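PDB 6O38: type II secretion chaperone CpaB from Acinetobacter nosocomialis M2, which probably acts as a chaperone of the type II-secreted metalloprotease CpaA, with which it forms a complex. Local coordinates for residues Ile70-Lys75 / His137-Gln142. Residues are numbered along the deposited sequence; the frame is centred on the assembly and turned at random.
Sequences IKYDPK and HYTIMQ
Y72 meets T139 and M141 through its aromatic ring, and these two pairs account for the close side-chain approaches between 70-75 and 137-142. M141 is a selenomethionine; its methyl lies near the CE1/CD1 side of the ring, CE being 3.4 Å from Y72 CE1 and 3.7 Å from Y72 CD1. Beyond CG the M141 chain is extended (chi2 -173°, chi3 -169°), which carries that methyl from strand 138-145 across to the tyrosine. T139 comes in near CE2: its OG1 is 3.3 Å from Y72 CE2, with the two side chains running at nearly right angles. With CG anti to the backbone N (chi1 170°), the ring projects toward strand 138-145. P74 N sits 3.8 Å above the ring plane of Y72, near the rim, while M141 CE and T139 OG1 both lie on the opposite side of that plane.

No hydrogen bond links the segments. Y72 OH and T139 OG1 instead each bond to Q132 OE1 on strand 127-133, while I154 of strand 148-155 also packs on Y72 and M141.

Against this buried cluster, the solvent side is loose. H137 and K75 are exposed, and the H137 side chain makes no close contact with 70-75. There D73 N-caps the short helix 74-78, its OD1 accepting from K75 N at 3.1 Å.

Strands 158-163 and 148-155 lie between 68-72 and 138-145 in sheet order, so side chains meeting across them imply a strongly curved antiparallel sheet with this contact on its inner side. The M141 methyl packs on the ring as an apolar contact, whereas the two hydroxyls are tied indirectly through Q132 OE1; the chemistry thus joins apolar packing to a shared polar partner.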
loop_
_atom_site.group_PDB
_atom_site.type_symbol
_atom_site.label_atom_id
_atom_site.label_comp_id
_atom_site.label_asym_id
_atom_site.label_seq_id
_atom_site.Cartn_x
_atom_site.Cartn_y
_atom_site.Cartn_z
ATOM N N ILE G 70 12.257 -15.705 -6.250
ATOM C CA ILE G 70 12.769 -15.723 -4.886
ATOM C C ILE G 70 12.759 -17.147 -4.349
ATOM O O ILE G 70 11.994 -18.004 -4.797
ATOM C CB ILE G 70 11.959 -14.802 -3.942
ATOM C CG1 ILE G 70 10.461 -15.106 -4.046
ATOM C CG2 ILE G 70 12.253 -13.337 -4.234
ATOM C CD1 ILE G 70 9.919 -15.967 -2.923
ATOM N N LYS G 71 13.628 -17.387 -3.372
ATOM C CA LYS G 71 13.645 -18.632 -2.617
ATOM C C LYS G 71 13.044 -18.384 -1.239
ATOM O O LYS G 71 13.231 -17.315 -0.653
ATOM C CB LYS G 71 15.068 -19.181 -2.487
ATOM C CG LYS G 71 15.146 -20.538 -1.805
ATOM C CD LYS G 71 16.491 -21.207 -2.033
ATOM C CE LYS G 71 16.509 -22.606 -1.439
ATOM N NZ LYS G 71 17.749 -23.349 -1.792
ATOM N N TYR G 72 12.319 -19.377 -0.727
ATOM C CA TYR G 72 11.539 -19.202 0.487
ATOM C C TYR G 72 11.609 -20.455 1.346
ATOM O O TYR G 72 11.556 -21.576 0.833
ATOM C CB TYR G 72 10.081 -18.872 0.147
ATOM C CG TYR G 72 9.135 -18.905 1.322
ATOM C CD1 TYR G 72 9.266 -18.007 2.371
ATOM C CD2 TYR G 72 8.094 -19.823 1.370
ATOM C CE1 TYR G 72 8.396 -18.033 3.444
ATOM C CE2 TYR G 72 7.220 -19.853 2.433
ATOM C CZ TYR G 72 7.373 -18.958 3.466
ATOM O OH TYR G 72 6.499 -18.990 4.525
ATOM N N ASP G 73 11.732 -20.253 2.652
ATOM C CA ASP G 73 11.732 -21.343 3.627
ATOM C C ASP G 73 10.502 -21.201 4.511
ATOM O O ASP G 73 10.430 -20.255 5.318
ATOM C CB ASP G 73 13.008 -21.323 4.468
ATOM C CG ASP G 73 13.251 -22.633 5.201
ATOM O OD1 ASP G 73 12.273 -23.273 5.640
ATOM O OD2 ASP G 73 14.430 -23.025 5.336
ATOM N N PRO G 74 9.514 -22.096 4.403
ATOM C CA PRO G 74 8.291 -21.946 5.210
ATOM C C PRO G 74 8.502 -22.173 6.697
ATOM O O PRO G 74 7.625 -21.803 7.488
ATOM C CB PRO G 74 7.352 -23.004 4.617
ATOM C CG PRO G 74 8.269 -24.035 4.048
ATOM C CD PRO G 74 9.463 -23.280 3.529
ATOM N N LYS G 75 9.626 -22.760 7.104
ATOM C CA LYS G 75 9.878 -23.012 8.517
ATOM C C LYS G 75 10.288 -21.757 9.275
ATOM O O LYS G 75 10.194 -21.736 10.507
ATOM C CB LYS G 75 10.955 -24.088 8.668
ATOM C CG LYS G 75 10.587 -25.409 8.011
ATOM C CD LYS G 75 11.800 -26.302 7.819
ATOM C CE LYS G 75 11.423 -27.581 7.089
ATOM N NZ LYS G 75 12.615 -28.404 6.747
ATOM N N HIS G 137 2.829 -27.179 -0.072
ATOM C CA HIS G 137 3.826 -26.200 0.347
ATOM C C HIS G 137 3.646 -24.922 -0.460
ATOM O O HIS G 137 4.448 -24.609 -1.347
ATOM C CB HIS G 137 5.242 -26.760 0.197
ATOM C CG HIS G 137 5.520 -27.935 1.083
ATOM N ND1 HIS G 137 4.899 -29.154 0.921
ATOM C CD2 HIS G 137 6.348 -28.075 2.147
ATOM C CE1 HIS G 137 5.334 -29.995 1.843
ATOM N NE2 HIS G 137 6.214 -29.365 2.599
ATOM N N TYR G 138 2.585 -24.183 -0.144
ATOM C CA TYR G 138 2.123 -23.050 -0.931
ATOM C C TYR G 138 1.889 -21.869 -0.002
ATOM O O TYR G 138 1.203 -22.003 1.016
ATOM C CB TYR G 138 0.834 -23.425 -1.671
ATOM C CG TYR G 138 0.300 -22.386 -2.626
ATOM C CD1 TYR G 138 0.789 -22.292 -3.921
ATOM C CD2 TYR G 138 -0.715 -21.520 -2.243
ATOM C CE1 TYR G 138 0.295 -21.354 -4.804
ATOM C CE2 TYR G 138 -1.216 -20.578 -3.118
ATOM C CZ TYR G 138 -0.708 -20.499 -4.397
ATOM O OH TYR G 138 -1.203 -19.562 -5.273
ATOM N N THR G 139 2.462 -20.719 -0.351
ATOM C CA THR G 139 2.385 -19.523 0.476
ATOM C C THR G 139 2.077 -18.318 -0.398
ATOM O O THR G 139 2.664 -18.155 -1.472
ATOM C CB THR G 139 3.697 -19.293 1.243
ATOM O OG1 THR G 139 3.981 -20.433 2.061
ATOM C CG2 THR G 139 3.595 -18.058 2.128
ATOM N N ILE G 140 1.154 -17.478 0.066
ATOM C CA ILE G 140 0.799 -16.232 -0.601
ATOM C C ILE G 140 1.107 -15.078 0.342
ATOM O O ILE G 140 0.746 -15.123 1.524
ATOM C CB ILE G 140 -0.681 -16.217 -1.024
ATOM C CG1 ILE G 140 -0.887 -17.080 -2.270
ATOM C CG2 ILE G 140 -1.160 -14.794 -1.275
ATOM C CD1 ILE G 140 -2.304 -17.064 -2.798
HETATM N N MSE G 141 1.775 -14.052 -0.178
HETATM C CA MSE G 141 2.099 -12.872 0.619
HETATM C C MSE G 141 1.508 -11.603 0.024
HETATM O O MSE G 141 1.573 -11.381 -1.184
HETATM C CB MSE G 141 3.612 -12.707 0.751
HETATM C CG MSE G 141 4.309 -13.875 1.405
HETATM SE SE MSE G 141 6.185 -13.490 1.729
HETATM C CE MSE G 141 6.745 -15.286 2.208
ATOM N N GLN G 142 0.934 -10.769 0.886
ATOM C CA GLN G 142 0.423 -9.458 0.504
ATOM C C GLN G 142 1.225 -8.410 1.262
ATOM O O GLN G 142 1.121 -8.313 2.488
ATOM C CB GLN G 142 -1.068 -9.332 0.815
ATOM C CG GLN G 142 -1.946 -10.355 0.122
ATOM C CD GLN G 142 -3.411 -10.184 0.468
ATOM O OE1 GLN G 142 -3.805 -9.188 1.074
ATOM N NE2 GLN G 142 -4.228 -11.160 0.088
#